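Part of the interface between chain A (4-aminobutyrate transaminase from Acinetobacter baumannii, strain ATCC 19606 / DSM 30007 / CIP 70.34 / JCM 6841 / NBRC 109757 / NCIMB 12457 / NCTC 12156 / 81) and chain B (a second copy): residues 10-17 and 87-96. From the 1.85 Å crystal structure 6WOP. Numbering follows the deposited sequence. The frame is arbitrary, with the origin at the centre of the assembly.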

# COMPACT_ATOMS: atom_id res chain seq x y z
N ALA A 10 -17.54 -22.60 -29.94
CA ALA A 10 -16.17 -22.60 -30.47
C ALA A 10 -15.72 -21.17 -30.83
O ALA A 10 -14.58 -20.77 -30.58
CB ALA A 10 -16.05 -23.51 -31.70
N ARG A 11 -16.60 -20.39 -31.46
CA ARG A 11 -16.21 -19.01 -31.77
C ARG A 11 -15.93 -18.23 -30.49
O ARG A 11 -14.97 -17.45 -30.42
CB ARG A 11 -17.33 -18.29 -32.55
CG ARG A 11 -17.31 -18.72 -34.02
CD ARG A 11 -18.64 -18.25 -34.71
NE ARG A 11 -18.81 -16.79 -34.58
CZ ARG A 11 -19.97 -16.18 -34.75
NH1 ARG A 11 -21.09 -16.85 -35.03
NH2 ARG A 11 -20.03 -14.87 -34.67
N LYS A 12 -16.77 -18.43 -29.47
CA LYS A 12 -16.55 -17.74 -28.19
C LYS A 12 -15.16 -18.01 -27.66
O LYS A 12 -14.45 -17.10 -27.20
CB LYS A 12 -17.58 -18.18 -27.17
CG LYS A 12 -17.47 -17.41 -25.82
CD LYS A 12 -18.56 -17.94 -24.85
CE LYS A 12 -17.90 -18.78 -23.78
NZ LYS A 12 -18.61 -20.07 -23.64
N GLN A 13 -14.78 -19.27 -27.64
CA GLN A 13 -13.50 -19.61 -27.05
C GLN A 13 -12.36 -19.09 -27.90
O GLN A 13 -11.32 -18.70 -27.38
CB GLN A 13 -13.42 -21.13 -26.91
CG GLN A 13 -14.42 -21.62 -25.89
CD GLN A 13 -14.86 -23.06 -26.12
OE1 GLN A 13 -14.29 -23.78 -26.95
NE2 GLN A 13 -15.91 -23.47 -25.39
N GLN A 14 -12.52 -19.10 -29.22
CA GLN A 14 -11.46 -18.57 -30.08
C GLN A 14 -11.33 -17.05 -29.91
O GLN A 14 -10.23 -16.53 -30.03
CB GLN A 14 -11.75 -18.92 -31.55
CG GLN A 14 -10.62 -18.57 -32.52
CD GLN A 14 -10.56 -17.08 -32.90
OE1 GLN A 14 -11.57 -16.34 -32.84
NE2 GLN A 14 -9.36 -16.63 -33.31
N ALA A 15 -12.44 -16.32 -29.71
CA ALA A 15 -12.37 -14.85 -29.79
C ALA A 15 -12.24 -14.14 -28.43
O ALA A 15 -11.88 -12.96 -28.41
CB ALA A 15 -13.61 -14.30 -30.52
N THR A 16 -12.57 -14.80 -27.31
CA THR A 16 -12.65 -14.09 -26.04
C THR A 16 -11.85 -14.85 -24.99
O THR A 16 -11.64 -16.06 -25.13
CB THR A 16 -14.11 -13.94 -25.60
OG1 THR A 16 -14.60 -15.25 -25.29
CG2 THR A 16 -14.99 -13.25 -26.72
N PRO A 17 -11.38 -14.17 -23.92
CA PRO A 17 -10.58 -14.84 -22.89
C PRO A 17 -11.39 -15.81 -22.05
O PRO A 17 -12.57 -15.61 -21.78
CB PRO A 17 -10.05 -13.68 -22.03
CG PRO A 17 -10.82 -12.52 -22.40
CD PRO A 17 -11.40 -12.71 -23.73
N TYR B 87 -22.01 -10.28 -28.73
CA TYR B 87 -20.77 -9.97 -28.00
C TYR B 87 -19.59 -10.69 -28.64
O TYR B 87 -18.51 -10.10 -28.86
CB TYR B 87 -20.97 -10.40 -26.54
CG TYR B 87 -19.79 -10.22 -25.57
CD1 TYR B 87 -18.56 -10.90 -25.77
CD2 TYR B 87 -19.95 -9.48 -24.38
CE1 TYR B 87 -17.52 -10.78 -24.80
CE2 TYR B 87 -18.92 -9.36 -23.44
CZ TYR B 87 -17.72 -10.02 -23.67
OH TYR B 87 -16.68 -9.96 -22.72
N VAL B 88 -19.78 -11.96 -28.95
CA VAL B 88 -18.73 -12.73 -29.60
C VAL B 88 -18.42 -12.12 -30.97
O VAL B 88 -17.28 -12.02 -31.40
CB VAL B 88 -19.18 -14.19 -29.73
CG1 VAL B 88 -18.11 -15.07 -30.50
CG2 VAL B 88 -19.43 -14.78 -28.34
N ALA B 89 -19.44 -11.73 -31.70
CA ALA B 89 -19.14 -11.16 -33.01
C ALA B 89 -18.35 -9.86 -32.87
O ALA B 89 -17.47 -9.54 -33.70
CB ALA B 89 -20.44 -10.92 -33.79
N LEU B 90 -18.69 -9.04 -31.88
CA LEU B 90 -17.96 -7.77 -31.73
C LEU B 90 -16.51 -8.05 -31.39
O LEU B 90 -15.62 -7.40 -31.92
CB LEU B 90 -18.58 -6.91 -30.65
CG LEU B 90 -17.97 -5.51 -30.52
CD1 LEU B 90 -18.11 -4.77 -31.80
CD2 LEU B 90 -18.74 -4.78 -29.34
N ALA B 91 -16.26 -9.05 -30.52
CA ALA B 91 -14.88 -9.44 -30.24
C ALA B 91 -14.17 -9.85 -31.51
O ALA B 91 -13.01 -9.47 -31.74
CB ALA B 91 -14.86 -10.60 -29.24
N GLU B 92 -14.85 -10.64 -32.34
CA GLU B 92 -14.24 -11.07 -33.60
C GLU B 92 -13.88 -9.87 -34.47
O GLU B 92 -12.78 -9.81 -35.04
CB GLU B 92 -15.21 -12.00 -34.35
CG GLU B 92 -15.32 -13.38 -33.71
CD GLU B 92 -16.42 -14.23 -34.36
OE1 GLU B 92 -17.44 -13.64 -34.83
OE2 GLU B 92 -16.29 -15.47 -34.37
N ARG B 93 -14.78 -8.90 -34.55
CA ARG B 93 -14.49 -7.76 -35.43
C ARG B 93 -13.34 -6.91 -34.89
O ARG B 93 -12.54 -6.35 -35.68
CB ARG B 93 -15.73 -6.91 -35.57
CG ARG B 93 -16.87 -7.71 -36.25
CD ARG B 93 -18.11 -6.82 -36.42
NE ARG B 93 -17.93 -5.88 -37.53
CZ ARG B 93 -18.71 -4.82 -37.73
NH1 ARG B 93 -19.76 -4.56 -36.91
NH2 ARG B 93 -18.49 -4.05 -38.81
N ILE B 94 -13.27 -6.74 -33.57
CA ILE B 94 -12.16 -6.01 -32.98
C ILE B 94 -10.86 -6.82 -33.14
O ILE B 94 -9.81 -6.26 -33.48
CB ILE B 94 -12.47 -5.69 -31.51
CG1 ILE B 94 -13.68 -4.76 -31.29
CG2 ILE B 94 -11.22 -5.14 -30.78
CD1 ILE B 94 -13.45 -3.39 -31.74
N ASN B 95 -10.91 -8.13 -32.92
CA ASN B 95 -9.68 -8.93 -33.07
C ASN B 95 -9.11 -8.78 -34.47
O ASN B 95 -7.89 -8.68 -34.66
CB ASN B 95 -9.95 -10.40 -32.77
CG ASN B 95 -10.25 -10.66 -31.31
OD1 ASN B 95 -9.85 -9.87 -30.48
ND2 ASN B 95 -10.95 -11.76 -31.00
N GLU B 96 -9.98 -8.71 -35.47
CA GLU B 96 -9.46 -8.61 -36.84
C GLU B 96 -8.80 -7.25 -37.08
O GLU B 96 -7.94 -7.13 -37.95
CB GLU B 96 -10.62 -8.78 -37.84
CG GLU B 96 -11.22 -10.17 -37.90
CD GLU B 96 -12.11 -10.42 -39.17
OE1 GLU B 96 -11.94 -9.65 -40.15
OE2 GLU B 96 -12.99 -11.34 -39.18
O HOH W 1 -11.15 -13.53 -33.40
O HOH W 2 -14.10 -16.89 -33.48

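Two helices from separate copies of the transaminase meet here: the last turn and a half of a chain A helix, residues 10-15, lies against helix 87-96 of chain B. Their axes approach to 9.3 Å with an angle of 41° between their N-to-C directions, and the two stretches together bury 415 Å². Arg A11, Val B88, Ala A15 and Glu B92 contribute most of it.

The charged interaction across the contact is the salt bridge between Arg A11 and Glu B92. It is bidentate: Arg A11 NE donates to Glu B92 OE2 at 2.9 Å, and Arg A11 NH2 donates to Glu B92 OE1, also at 2.9 Å. Both N-H...O angles are fairly straight, 163° and 156°, and OE2 lies at the edge of the guanidinium, near its plane, where the N-H bonds point. Arginine suits this position because its planar group offers two donors side by side, matching the two oxygens of a carboxylate. Glu B92 has its CA-to-CB bond sideways to chain A, yet the extended side chain (chi1 m, chi2 t) brings its carboxylate within reach. The methyl of Ala B89 also sits near the guanidinium plane, with its CB 4.1 Å from Arg A11 NH2.

A neutral hydrogen bond serves the C-terminal end of the chain A helix. Ala A15 O receives Asn B95 ND2 at 3.0 Å, with an angle of 159°. Thr A16 is the first residue to leave helical phi/psi, and near such an end carbonyls lose their partners within the helix; an asparagine amide, short and able to donate, can serve one from the neighbouring helix. Within chain A, Thr A16 OG1 turns back to donate to Lys A12 O at 2.7 Å, satisfying the hydroxyl locally while CG2 packs against chain B.

The apolar contacts depend on small or compact groups. Ala A15 points toward chain B, and its CB lies 4.1 Å from Ala B91 CB and 3.7 Å from Glu B92 CG, so the aliphatic part of the glutamate packs while its carboxylate binds arginine. The backbones come near at two places, Lys A12 CA to Val B88 CA at 5.6 Å and Ala A15 CA to Glu B92 CA at 5.7 Å; at the second, the alanine side is a single methyl. Val B88 (chi1 t) places CG1 3.8 Å from both Arg A11 C and Lys A12 N, fitting a branched side chain against the helix backbone, while its CG2 lies 4.0 Å from Lys A12 CB. The CA-to-CB bond of Lys A12 points away overall, though CB still touches Val B88. Thr A16 CG2 is 3.7 Å from Ala B91 CB and meets the edge of the Tyr B87 ring, 4.0 Å from CE1.

Water extends the contact where Gln A14 does not reach chain B directly. Water 1 donates to Gln A14 OE1 at 2.9 Å and accepts from Asn B95 ND2 at 3.0 Å. Water 2 lies 2.7 Å from Gln A14 OE1 and 2.8 Å from Glu B92 OE2.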